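Local structure of CDA peptide synthetase I (Streptomyces coelicolor, 5DU9) at residues A52-T56 / R172-Y177; A118-M122 / M382-S386; W217-D223 / L313-L317; V289-P293 / S360-N365; G322-V328 / P439-D444. The protein belongs to the condensation-domain family of nonribosomal peptide synthetases, with the two-lobed fold related to the CoA-dependent acyltransferases. The protein carries 1 engineered substitution. All coordinates share one frame; numbering follows the deposited sequence.

Interaction 1: A52-T56 / R172-Y177; sequences ALRLT and RLAEVY
Val176 of helix 163-182 is set against Ala52, Leu55 and Thr56 of helix 46-58, and its atoms divide the contact between them. Val176 CB lies 4.2 Å from Ala52 CB. From there Val176 CG1, anti to the backbone N (chi1 177°), runs on between the backbone of Ala52 and the Leu55 side chain: it sits 3.7 Å from Ala52 CA and 3.6 Å from the Leu55 CD1 methyl, whose side chain crosses it obliquely. The second branch, CG2, turns to Thr56 OG1 and also lies over one face of the Arg172 guanidinium, 3.4 Å above the centre of its plane. The two helix segments run at 125° with axes 8.8 Å apart, a helix-helix packing within the N-terminal lobe of the condensation domain, and small Ala52 lets the backbones come close beside Tyr177. On the inner side Leu173 CD1 rests on the backbone of Leu53, while both leucines also touch Tyr152 of strand 149-157 beneath. Thr56 OG1 donates to Ala52 O at 2.8 Å, meeting that oxygen from the opposite face to Thr56 N. At the outer margin a water receives a bond from Arg172 NH2 and gives one to Leu55 O, while Arg172 NH1 forms a salt bridge with Glu175 OE1 and also bonds Pro187 O.

Interaction 2: A118-M122 / M382-S386; sequences AQRWM and MRSIS
The side chains of Gln119 and Arg383 approach at a slant, their amide and guanidinium planes 47° apart, and a single oxygen meets the edge of the guanidinium. Gln119 OE1 lies in the plane of that group and takes a bond from Arg383 NH1 at 3.3 Å, with the donor in turn in the carbonyl plane; the bond from NH2 to the same oxygen is weak. A bend at chi2 (68°) in Gln119 carries the amide across to the strand, and its NE2 is held by Asp123 on the same helix. Arg383 is extended from CG to NE, and its NE forms a salt bridge with Glu39, which would help fix the direction of the group. Beside this polar pair, Met122 and Ile385 cross at about a right angle: CE of Met122 touches Ile385 CD1 at 3.6 Å, while SD is 3.8 Å from the same methyl. A water accepts a weak bond from Gln119 NE2 and donates to Ile385 O at 2.8 Å. The backbone bends at Ile385, and Ile385 and Ser386 together lie opposite Gly35 as a classic beta bulge. Helix 114-126 is thus packed on the mixed sheet of the N-terminal lobe, beside strand 379-384.

Interaction 3: W217-D223 / L313-L317; sequences WTGLFTD and LPLRL
Leu313 and Pro314 of strand 311-318 meet two aromatic rings, Trp217 and Phe221, in the close-packed half of this contact. Leu313 CD2 lies over one face of the indole, 4.1 Å from the centroid of the six-membered ring of Trp217, in a CH-pi contact, and CD1 reaches the rim of the same ring at CZ2. At the edge of the indole, near its plane, Pro314 O approaches Trp217 CZ3 to 3.4 Å. The ring of Pro314 is pressed against the end of Phe221, with Pro314 CG 3.4 Å from Phe221 CZ. Trp217 is held in turn by NE1, which bonds to His342 O, and Leu350 of helix 347-354 touches both Trp217 and Pro314. The contact seats the end of helix 208-220 against strand 311-318 in the C-terminal lobe of the condensation domain, a strand paired antiparallel with 287-294. Toward solvent, packing gives way to charge, and the buried Trp217, Phe221, Leu313 and Pro314 contrast with exposed Leu220 and Asp223. Arg316 stretches out, CG anti to the backbone N (chi1 -166°), and its guanidinium lies nearly coplanar with the Asp223 carboxylate, 13° apart. In this salt bridge Arg316 NH1 donates to the syn lone pair of Asp223 OD1 at 2.8 Å. NH1 also makes a weak bond to Leu220 O, near the guanidinium plane. The Arg316 side chain slides past Phe221, with Arg316 NH1 3.8 Å from Phe221 CD1 in an oblique approach.

Interaction 4: V289-P293 / S360-N365; sequences VVSVP and SGPTVN
Ser291 holds the centre of this pairing with both its backbone and its hydroxyl, against Gly361, Pro362 and Val364. Ser291 N donates to Pro362 O at 2.9 Å, and Ser291 O accepts from Val364 N at 2.8 Å, so that the two bonds straddle Thr363 as in a parallel bridge. With OG beside its own backbone N (chi1 -62°), the Ser291 hydroxyl OG receives the N-H of Gly361 N at 3.1 Å, in a nearly straight bond of 165°. The backbones come close at Gly361, whose CA makes a CA-H...O contact to Val289 O at 3.3 Å. Beyond these bonds, Val289 CG1 lies against the carbonyl carbon of Ser360, and Val290 CB meets Val364 CG2 at 4.1 Å. Further along, Pro293 crosses Asn365 at about a right angle, Pro293 CG lying 3.8 Å from the amide carbon Asn365 CG, while Pro293 CD sits 3.2 Å from Val364 O. Outside this shell, Arg312 NH1 bonds to Thr363 OG1, and Val275, Leu279 and Ile272 of helix 267-283 cover the side of Val290, Pro362 and Val364. The strands diverge by 42°, and a single bridge joins them. Strand 363-366 is also hydrogen-bonded to 393-398, so this point links two sheets of the C-terminal lobe, beside the pocket of (2S)-2-amino-N-butyl-propanamide, to which Arg312 belongs.

Interaction 5: G322-V328 / P439-D444; sequences GESFARV and PAATVD
Backbone bonds join 322-328 to 439-444 around Ser324 and Thr442, whose backbones are joined by a single bridge. Val443 N donates to Glu323 O at 3.0 Å, and Phe325 N to Ala441 O at 3.1 Å. Ala326 N reaches Pro439 O at 2.8 Å. In this way the first N-H groups of helix 325-341 are taken up by carbonyls of 439-444. Ser324 is the N-cap of that helix: its OG, set between the backbone N and the carbonyl carbon (chi1 67°), accepts from Arg327 N. At the exposed end Gly322 N gives a bond to OD2 in one of the two conformers of Asp444, a link that is therefore doubtful. Water mediates two more links. One water donates to Gly322 O and is 2.7 Å from Thr442 OG1, and another donates to Glu323 O while accepting from Asp444 N. The apolar part is made by Val443 CG2, which nests against Phe325 N and CA and meets Val328 CG2 at 4.1 Å, the two valines crossing at about a right angle. Pro439 packs its CB on Ala326 CB and presents its CA to the edge of the Phe325 ring. The loop after helix 418-437 is thus fastened by its backbone bonds to the start of helix 325-341. Helix 267-283 lies behind, with Val270 and Ala273 on Phe325 and Ala277 on Val443.

In the fold
Interactions 3 and 4 touch, since strands 311-318 and 287-294 are neighbours: Leu315 N lies 2.7 Å from Val290 O, a probable hydrogen bond, and Leu313 O lies 2.9 Å from Val292 N. Strand 311-318 leads on in the chain to helix 325-341, whose start is held in interaction 5, about 6 Å from interaction 3 between nearest atoms. Interactions 1 and 2 belong to the other lobe, their centres 21 Å apart. The bound (2S)-2-amino-N-butyl-propanamide lies between the lobes: the side chain of Pro293 in interaction 4 is about 5 Å away, that of Leu313 in interaction 3 about 10 Å and that of Ile385 in interaction 2 about 12 Å.

Interaction 1: A52-T56 / R172-Y177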
# COMPACT_ATOMS: atom_id res chain seq x y z
N ALA A 52 25.04 -3.47 -3.18
CA ALA A 52 24.03 -4.08 -2.32
C ALA A 52 22.70 -4.26 -3.05
O ALA A 52 22.00 -5.25 -2.86
CB ALA A 52 23.83 -3.25 -1.06
N LEU A 53 22.35 -3.29 -3.89
CA LEU A 53 21.12 -3.38 -4.66
C LEU A 53 21.19 -4.56 -5.61
O LEU A 53 20.22 -5.31 -5.77
CB LEU A 53 20.85 -2.09 -5.45
CG LEU A 53 19.58 -2.13 -6.31
CD1 LEU A 53 18.34 -2.37 -5.46
CD2 LEU A 53 19.41 -0.85 -7.12
N ARG A 54 22.34 -4.74 -6.25
CA ARG A 54 22.51 -5.82 -7.21
C ARG A 54 22.32 -7.17 -6.54
O ARG A 54 21.62 -8.04 -7.06
CB ARG A 54 23.89 -5.73 -7.88
CG ARG A 54 24.02 -6.64 -9.09
CD ARG A 54 25.24 -6.30 -9.93
NE ARG A 54 25.39 -7.22 -11.06
CZ ARG A 54 24.79 -7.08 -12.24
NH1 ARG A 54 23.99 -6.04 -12.48
NH2 ARG A 54 25.00 -7.97 -13.19
N LEU A 55 22.93 -7.34 -5.37
CA LEU A 55 22.80 -8.59 -4.61
C LEU A 55 21.37 -8.79 -4.15
O LEU A 55 20.86 -9.91 -4.16
CB LEU A 55 23.74 -8.58 -3.40
CG LEU A 55 25.24 -8.60 -3.69
CD1 LEU A 55 26.02 -8.36 -2.41
CD2 LEU A 55 25.65 -9.91 -4.32
N THR A 56 20.72 -7.71 -3.75
CA THR A 56 19.36 -7.78 -3.24
C THR A 56 18.40 -8.18 -4.35
O THR A 56 17.58 -9.08 -4.17
CB THR A 56 18.92 -6.44 -2.63
OG1 THR A 56 19.74 -6.14 -1.50
CG2 THR A 56 17.46 -6.49 -2.19
N ARG A 172 16.08 -6.14 3.53
CA ARG A 172 17.12 -6.96 2.91
C ARG A 172 18.24 -6.08 2.36
O ARG A 172 19.42 -6.39 2.52
CB ARG A 172 16.53 -7.83 1.80
CG ARG A 172 17.57 -8.61 1.00
CD ARG A 172 18.42 -9.50 1.89
NE ARG A 172 19.38 -10.28 1.11
CZ ARG A 172 20.40 -10.96 1.65
NH1 ARG A 172 20.60 -10.94 2.96
NH2 ARG A 172 21.22 -11.64 0.86
N LEU A 173 17.86 -4.98 1.72
CA LEU A 173 18.83 -4.04 1.16
C LEU A 173 19.78 -3.55 2.24
O LEU A 173 21.00 -3.54 2.06
CB LEU A 173 18.11 -2.85 0.52
CG LEU A 173 19.03 -1.78 -0.09
CD1 LEU A 173 19.73 -2.32 -1.32
CD2 LEU A 173 18.24 -0.53 -0.42
N ALA A 174 19.22 -3.13 3.37
CA ALA A 174 20.02 -2.63 4.48
C ALA A 174 20.93 -3.72 5.03
O ALA A 174 22.09 -3.47 5.33
CB ALA A 174 19.12 -2.09 5.58
N GLU A 175 20.40 -4.93 5.16
CA GLU A 175 21.16 -6.06 5.66
C GLU A 175 22.41 -6.32 4.82
O GLU A 175 23.50 -6.51 5.35
CB GLU A 175 20.29 -7.32 5.70
CG GLU A 175 20.96 -8.52 6.35
CD GLU A 175 20.05 -9.73 6.41
OE1 GLU A 175 19.38 -10.02 5.39
OE2 GLU A 175 20.00 -10.39 7.47
N VAL A 176 22.24 -6.31 3.50
CA VAL A 176 23.36 -6.53 2.59
C VAL A 176 24.34 -5.36 2.67
O VAL A 176 25.56 -5.57 2.69
CB VAL A 176 22.87 -6.70 1.13
CG1 VAL A 176 24.05 -6.86 0.18
CG2 VAL A 176 21.94 -7.90 1.02
N TYR A 177 23.82 -4.14 2.73
CA TYR A 177 24.66 -2.95 2.81
C TYR A 177 25.55 -2.97 4.05
O TYR A 177 26.74 -2.63 3.98
CB TYR A 177 23.80 -1.68 2.81
CG TYR A 177 24.59 -0.40 2.91
CD1 TYR A 177 25.20 0.16 1.79
CD2 TYR A 177 24.74 0.26 4.13
CE1 TYR A 177 25.93 1.34 1.88
CE2 TYR A 177 25.47 1.44 4.23
CZ TYR A 177 26.06 1.97 3.10
OH TYR A 177 26.78 3.14 3.18
O HOH W 1 20.02 -11.41 -1.86

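Interaction 2: A118-M122 / M382-S386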
# COMPACT_ATOMS: atom_id res chain seq x y z
N ALA A 118 13.51 16.32 -5.26
CA ALA A 118 13.44 14.87 -5.16
C ALA A 118 12.02 14.38 -5.44
O ALA A 118 11.82 13.40 -6.15
CB ALA A 118 13.91 14.40 -3.80
N GLN A 119 11.04 15.08 -4.87
CA GLN A 119 9.64 14.71 -5.07
C GLN A 119 9.27 14.83 -6.54
O GLN A 119 8.59 13.97 -7.09
CB GLN A 119 8.72 15.60 -4.22
CG GLN A 119 7.23 15.26 -4.34
CD GLN A 119 6.88 13.91 -3.75
OE1 GLN A 119 7.18 13.63 -2.59
NE2 GLN A 119 6.23 13.06 -4.54
N ARG A 120 9.71 15.91 -7.17
CA ARG A 120 9.45 16.14 -8.58
C ARG A 120 10.06 15.02 -9.43
O ARG A 120 9.45 14.57 -10.39
CB ARG A 120 10.01 17.50 -9.01
CG ARG A 120 9.77 17.83 -10.48
CD ARG A 120 10.18 19.25 -10.81
NE ARG A 120 10.15 19.49 -12.25
CZ ARG A 120 11.05 19.01 -13.11
NH1 ARG A 120 12.06 18.27 -12.67
NH2 ARG A 120 10.95 19.28 -14.40
N TRP A 121 11.26 14.58 -9.05
CA TRP A 121 11.93 13.50 -9.77
C TRP A 121 11.14 12.20 -9.65
O TRP A 121 10.95 11.48 -10.64
CB TRP A 121 13.35 13.29 -9.23
CG TRP A 121 14.22 12.49 -10.16
CD1 TRP A 121 15.14 12.98 -11.04
CD2 TRP A 121 14.24 11.06 -10.30
NE1 TRP A 121 15.73 11.94 -11.72
CE2 TRP A 121 15.20 10.76 -11.29
CE3 TRP A 121 13.54 10.02 -9.69
CZ2 TRP A 121 15.48 9.45 -11.68
CZ3 TRP A 121 13.82 8.72 -10.08
CH2 TRP A 121 14.78 8.45 -11.07
N MET A 122 10.68 11.90 -8.44
CA MET A 122 9.93 10.67 -8.19
C MET A 122 8.59 10.70 -8.92
O MET A 122 8.15 9.69 -9.47
CB MET A 122 9.72 10.47 -6.69
CG MET A 122 11.00 10.18 -5.93
SD MET A 122 10.75 9.82 -4.18
CE MET A 122 10.31 11.43 -3.54
N MET A 382 10.36 4.91 6.38
CA MET A 382 9.61 4.73 5.14
C MET A 382 8.48 5.73 5.03
O MET A 382 7.82 6.05 6.01
CB MET A 382 9.06 3.30 5.07
CG MET A 382 8.31 2.98 3.78
SD MET A 382 7.93 1.22 3.64
CE MET A 382 6.70 1.25 2.34
N ARG A 383 8.26 6.24 3.82
CA ARG A 383 7.05 6.99 3.54
C ARG A 383 6.53 6.64 2.15
O ARG A 383 7.29 6.32 1.23
CB ARG A 383 7.27 8.51 3.68
CG ARG A 383 7.96 9.22 2.53
CD ARG A 383 7.77 10.73 2.68
NE ARG A 383 8.65 11.51 1.82
CZ ARG A 383 8.29 12.10 0.68
NH1 ARG A 383 7.04 12.01 0.23
NH2 ARG A 383 9.18 12.79 -0.02
N SER A 384 5.21 6.68 2.03
CA SER A 384 4.53 6.30 0.81
C SER A 384 4.65 7.41 -0.23
O SER A 384 4.64 8.59 0.11
CB SER A 384 3.06 5.99 1.10
OG SER A 384 2.38 5.58 -0.06
N ILE A 385 4.80 7.03 -1.50
CA ILE A 385 4.81 7.99 -2.60
C ILE A 385 3.51 7.86 -3.38
O ILE A 385 2.85 8.86 -3.68
CB ILE A 385 6.03 7.79 -3.53
CG1 ILE A 385 7.33 8.10 -2.79
CG2 ILE A 385 5.92 8.66 -4.78
CD1 ILE A 385 7.47 9.54 -2.30
N SER A 386 3.16 6.63 -3.72
CA SER A 386 1.89 6.33 -4.36
C SER A 386 1.56 4.86 -4.15
O SER A 386 2.32 3.99 -4.55
CB SER A 386 1.93 6.66 -5.85
OG SER A 386 0.69 6.40 -6.46
O HOH W 2 3.84 11.45 -3.52

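Interaction 3: W217-D223 / L313-L317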
# COMPACT_ATOMS: atom_id res chain seq x y z
N TRP A 217 -19.99 -12.90 0.86
CA TRP A 217 -19.77 -11.57 0.31
C TRP A 217 -20.93 -11.11 -0.57
O TRP A 217 -21.33 -9.95 -0.50
CB TRP A 217 -18.46 -11.53 -0.47
CG TRP A 217 -17.28 -11.46 0.43
CD1 TRP A 217 -16.34 -12.43 0.64
CD2 TRP A 217 -16.93 -10.37 1.29
NE1 TRP A 217 -15.41 -12.00 1.56
CE2 TRP A 217 -15.75 -10.74 1.97
CE3 TRP A 217 -17.49 -9.12 1.54
CZ2 TRP A 217 -15.13 -9.90 2.89
CZ3 TRP A 217 -16.86 -8.28 2.45
CH2 TRP A 217 -15.70 -8.68 3.11
N THR A 218 -21.46 -12.01 -1.39
CA THR A 218 -22.58 -11.63 -2.25
C THR A 218 -23.81 -11.33 -1.40
O THR A 218 -24.57 -10.41 -1.70
CB THR A 218 -22.91 -12.72 -3.27
OG1 THR A 218 -23.12 -13.97 -2.61
CG2 THR A 218 -21.78 -12.86 -4.28
N GLY A 219 -23.98 -12.08 -0.32
CA GLY A 219 -25.11 -11.88 0.58
C GLY A 219 -25.13 -10.50 1.22
O GLY A 219 -26.19 -9.91 1.40
N LEU A 220 -23.94 -9.99 1.54
CA LEU A 220 -23.81 -8.68 2.18
C LEU A 220 -24.17 -7.51 1.27
O LEU A 220 -24.49 -6.43 1.75
CB LEU A 220 -22.37 -8.47 2.67
CG LEU A 220 -21.88 -9.15 3.96
CD1 LEU A 220 -20.49 -8.61 4.30
CD2 LEU A 220 -22.84 -8.93 5.12
N PHE A 221 -24.11 -7.73 -0.04
CA PHE A 221 -24.27 -6.64 -1.00
C PHE A 221 -25.34 -6.92 -2.06
O PHE A 221 -25.20 -6.52 -3.21
CB PHE A 221 -22.93 -6.36 -1.68
CG PHE A 221 -21.89 -5.84 -0.74
CD1 PHE A 221 -21.77 -4.48 -0.51
CD2 PHE A 221 -21.02 -6.70 -0.09
CE1 PHE A 221 -20.82 -3.99 0.36
CE2 PHE A 221 -20.07 -6.22 0.78
CZ PHE A 221 -19.96 -4.86 1.01
N THR A 222 -26.42 -7.59 -1.65
CA THR A 222 -27.52 -7.87 -2.56
C THR A 222 -28.15 -6.58 -3.08
O THR A 222 -28.69 -6.55 -4.18
CB THR A 222 -28.61 -8.74 -1.89
OG1 THR A 222 -28.98 -8.16 -0.63
CG2 THR A 222 -28.10 -10.15 -1.67
N ASP A 223 -28.08 -5.52 -2.28
CA ASP A 223 -28.65 -4.23 -2.69
C ASP A 223 -27.69 -3.46 -3.60
O ASP A 223 -28.06 -2.44 -4.18
CB ASP A 223 -29.02 -3.38 -1.47
CG ASP A 223 -27.85 -3.16 -0.53
OD1 ASP A 223 -26.99 -4.06 -0.43
OD2 ASP A 223 -27.80 -2.09 0.10
N LEU A 313 -11.06 -5.40 0.25
CA LEU A 313 -12.42 -5.83 0.51
C LEU A 313 -13.26 -4.71 1.11
O LEU A 313 -12.75 -3.85 1.81
CB LEU A 313 -12.43 -7.04 1.44
CG LEU A 313 -11.99 -8.33 0.75
CD1 LEU A 313 -11.63 -9.39 1.77
CD2 LEU A 313 -13.06 -8.84 -0.20
N PRO A 314 -14.57 -4.73 0.82
CA PRO A 314 -15.47 -3.67 1.27
C PRO A 314 -15.94 -3.88 2.69
O PRO A 314 -16.41 -4.97 3.04
CB PRO A 314 -16.64 -3.79 0.29
CG PRO A 314 -16.71 -5.25 0.00
CD PRO A 314 -15.28 -5.74 0.00
N LEU A 315 -15.81 -2.84 3.51
CA LEU A 315 -16.27 -2.86 4.88
C LEU A 315 -17.52 -2.01 4.98
O LEU A 315 -17.47 -0.79 4.83
CB LEU A 315 -15.17 -2.34 5.81
CG LEU A 315 -15.36 -2.57 7.31
CD1 LEU A 315 -15.18 -4.04 7.65
CD2 LEU A 315 -14.38 -1.72 8.09
N ARG A 316 -18.66 -2.67 5.19
CA ARG A 316 -19.93 -1.98 5.25
C ARG A 316 -20.32 -1.73 6.70
O ARG A 316 -20.32 -2.65 7.52
CB ARG A 316 -21.00 -2.78 4.54
CG ARG A 316 -22.23 -1.99 4.28
CD ARG A 316 -23.14 -2.73 3.34
NE ARG A 316 -24.11 -1.84 2.73
CZ ARG A 316 -24.95 -2.20 1.78
NH1 ARG A 316 -24.94 -3.45 1.32
NH2 ARG A 316 -25.80 -1.31 1.28
N LEU A 317 -20.64 -0.48 6.99
CA LEU A 317 -20.85 -0.01 8.36
C LEU A 317 -22.13 0.81 8.43
O LEU A 317 -22.30 1.75 7.65
CB LEU A 317 -19.66 0.83 8.82
CG LEU A 317 -18.28 0.21 8.59
CD1 LEU A 317 -17.18 1.26 8.63
CD2 LEU A 317 -18.03 -0.87 9.61

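Interaction 4: V289-P293 / S360-N365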
# COMPACT_ATOMS: atom_id res chain seq x y z
N VAL A 289 -19.59 2.79 3.27
CA VAL A 289 -18.65 1.79 2.81
C VAL A 289 -17.25 2.38 2.79
O VAL A 289 -17.05 3.48 2.28
CB VAL A 289 -19.02 1.27 1.41
CG1 VAL A 289 -18.04 0.19 0.96
CG2 VAL A 289 -20.43 0.72 1.41
N VAL A 290 -16.31 1.65 3.37
CA VAL A 290 -14.90 1.93 3.15
C VAL A 290 -14.26 0.65 2.64
O VAL A 290 -14.78 -0.44 2.87
CB VAL A 290 -14.19 2.43 4.42
CG1 VAL A 290 -14.85 3.72 4.91
CG2 VAL A 290 -14.22 1.37 5.51
N SER A 291 -13.15 0.78 1.93
CA SER A 291 -12.43 -0.37 1.43
C SER A 291 -11.16 -0.57 2.24
O SER A 291 -10.45 0.40 2.55
CB SER A 291 -12.10 -0.21 -0.06
OG SER A 291 -13.29 -0.11 -0.84
N VAL A 292 -10.88 -1.82 2.58
CA VAL A 292 -9.78 -2.16 3.45
C VAL A 292 -8.83 -3.12 2.74
O VAL A 292 -9.26 -4.16 2.24
CB VAL A 292 -10.29 -2.79 4.76
CG1 VAL A 292 -9.13 -3.16 5.67
CG2 VAL A 292 -11.24 -1.84 5.47
N PRO A 293 -7.53 -2.78 2.67
CA PRO A 293 -6.58 -3.77 2.16
C PRO A 293 -6.21 -4.83 3.19
O PRO A 293 -6.12 -4.53 4.39
CB PRO A 293 -5.36 -2.93 1.77
CG PRO A 293 -5.49 -1.64 2.51
CD PRO A 293 -6.87 -1.54 3.10
N SER A 360 -17.38 -0.36 -3.20
CA SER A 360 -16.17 0.22 -2.65
C SER A 360 -16.47 1.54 -1.98
O SER A 360 -17.52 2.15 -2.20
CB SER A 360 -15.12 0.43 -3.74
OG SER A 360 -15.58 1.39 -4.68
N GLY A 361 -15.53 1.97 -1.15
CA GLY A 361 -15.52 3.32 -0.61
C GLY A 361 -14.09 3.78 -0.66
O GLY A 361 -13.26 3.14 -1.31
N PRO A 362 -13.78 4.89 0.02
CA PRO A 362 -12.37 5.26 0.10
C PRO A 362 -11.55 4.11 0.66
O PRO A 362 -12.00 3.44 1.58
CB PRO A 362 -12.36 6.46 1.05
CG PRO A 362 -13.66 6.37 1.80
CD PRO A 362 -14.63 5.77 0.84
N THR A 363 -10.38 3.86 0.09
CA THR A 363 -9.49 2.85 0.64
C THR A 363 -8.81 3.42 1.87
O THR A 363 -8.17 4.46 1.80
CB THR A 363 -8.44 2.39 -0.38
OG1 THR A 363 -9.09 1.81 -1.52
CG2 THR A 363 -7.51 1.34 0.24
N VAL A 364 -8.97 2.73 3.00
CA VAL A 364 -8.32 3.14 4.24
C VAL A 364 -7.19 2.16 4.53
O VAL A 364 -7.42 1.03 4.95
CB VAL A 364 -9.31 3.17 5.42
CG1 VAL A 364 -8.61 3.65 6.69
CG2 VAL A 364 -10.48 4.08 5.08
N ASN A 365 -5.97 2.63 4.30
CA ASN A 365 -4.77 1.81 4.38
C ASN A 365 -3.88 2.28 5.52
O ASN A 365 -3.04 3.17 5.33
CB ASN A 365 -4.02 1.87 3.04
CG ASN A 365 -2.78 1.01 3.02
OD1 ASN A 365 -2.52 0.23 3.94
ND2 ASN A 365 -2.00 1.14 1.95

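Interaction 5: G322-V328 / P439-D444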
# COMPACT_ATOMS: atom_id res chain seq x y z
N GLY A 322 -27.42 8.88 17.06
CA GLY A 322 -27.21 8.91 18.50
C GLY A 322 -26.09 8.02 19.00
O GLY A 322 -25.82 7.99 20.20
N GLU A 323 -25.45 7.30 18.10
CA GLU A 323 -24.37 6.40 18.49
C GLU A 323 -23.11 7.17 18.88
O GLU A 323 -22.82 8.22 18.31
CB GLU A 323 -24.05 5.41 17.37
CG GLU A 323 -25.12 4.36 17.17
CD GLU A 323 -24.78 3.36 16.07
OE1 GLU A 323 -23.98 3.70 15.18
OE2 GLU A 323 -25.31 2.23 16.12
N SER A 324 -22.38 6.65 19.86
CA SER A 324 -21.11 7.22 20.27
C SER A 324 -20.00 6.81 19.32
O SER A 324 -20.15 5.87 18.55
CB SER A 324 -20.75 6.78 21.68
OG SER A 324 -20.48 5.39 21.69
N PHE A 325 -18.85 7.48 19.39
CA PHE A 325 -17.72 7.08 18.58
C PHE A 325 -17.27 5.68 19.00
O PHE A 325 -16.92 4.86 18.17
CB PHE A 325 -16.56 8.08 18.69
CG PHE A 325 -15.37 7.72 17.84
CD1 PHE A 325 -15.52 7.51 16.48
CD2 PHE A 325 -14.12 7.59 18.40
CE1 PHE A 325 -14.44 7.17 15.69
CE2 PHE A 325 -13.03 7.25 17.62
CZ PHE A 325 -13.19 7.04 16.26
N ALA A 326 -17.31 5.41 20.30
CA ALA A 326 -16.96 4.07 20.79
C ALA A 326 -17.87 3.01 20.19
O ALA A 326 -17.43 1.89 19.90
CB ALA A 326 -17.04 4.02 22.32
N ARG A 327 -19.13 3.35 19.98
CA ARG A 327 -20.06 2.41 19.37
C ARG A 327 -19.71 2.16 17.91
O ARG A 327 -19.85 1.05 17.41
CB ARG A 327 -21.50 2.91 19.46
CG ARG A 327 -22.53 1.94 18.89
CD ARG A 327 -22.61 0.66 19.71
NE ARG A 327 -23.59 -0.29 19.18
CZ ARG A 327 -23.34 -1.17 18.22
NH1 ARG A 327 -22.14 -1.24 17.66
NH2 ARG A 327 -24.31 -1.99 17.81
N VAL A 328 -19.25 3.20 17.21
CA VAL A 328 -18.83 3.02 15.82
C VAL A 328 -17.59 2.14 15.75
O VAL A 328 -17.46 1.32 14.84
CB VAL A 328 -18.55 4.38 15.14
CG1 VAL A 328 -18.07 4.17 13.71
CG2 VAL A 328 -19.81 5.23 15.15
N PRO A 439 -14.18 9.21 23.04
CA PRO A 439 -14.96 8.20 22.32
C PRO A 439 -16.40 8.05 22.83
O PRO A 439 -17.22 7.49 22.11
CB PRO A 439 -14.15 6.92 22.56
CG PRO A 439 -12.75 7.40 22.77
CD PRO A 439 -12.92 8.66 23.57
N ALA A 440 -16.69 8.54 24.03
CA ALA A 440 -18.04 8.44 24.58
C ALA A 440 -18.98 9.47 23.95
O ALA A 440 -20.20 9.38 24.12
CB ALA A 440 -18.01 8.61 26.09
N ALA A 441 -18.42 10.45 23.25
CA ALA A 441 -19.22 11.50 22.65
C ALA A 441 -20.10 10.96 21.54
O ALA A 441 -19.74 10.02 20.84
CB ALA A 441 -18.32 12.60 22.10
N THR A 442 -21.27 11.57 21.39
CA THR A 442 -22.22 11.21 20.34
C THR A 442 -21.74 11.77 19.01
O THR A 442 -21.56 12.98 18.88
CB THR A 442 -23.63 11.74 20.67
OG1 THR A 442 -24.01 11.31 21.98
CG2 THR A 442 -24.65 11.26 19.65
N VAL A 443 -21.53 10.90 18.04
CA VAL A 443 -20.98 11.31 16.75
C VAL A 443 -21.80 12.42 16.08
O VAL A 443 -21.24 13.36 15.54
CB VAL A 443 -20.85 10.11 15.79
CG1 VAL A 443 -20.46 10.55 14.38
CG2 VAL A 443 -19.82 9.12 16.32
N ASP A 444 -23.13 12.31 16.10
CA ASP A 444 -23.93 13.30 15.39
C ASP A 444 -24.09 14.60 16.19
O ASP A 444 -24.85 15.49 15.79
CB ASP A 444 -25.30 12.72 14.99
CG ASP A 444 -26.19 12.37 16.17
OD1 ASP A 444 -25.94 12.85 17.30
OD2 ASP A 444 -27.17 11.62 15.97
O HOH W 3 -23.86 8.59 22.08
O HOH W 4 -24.36 9.85 16.70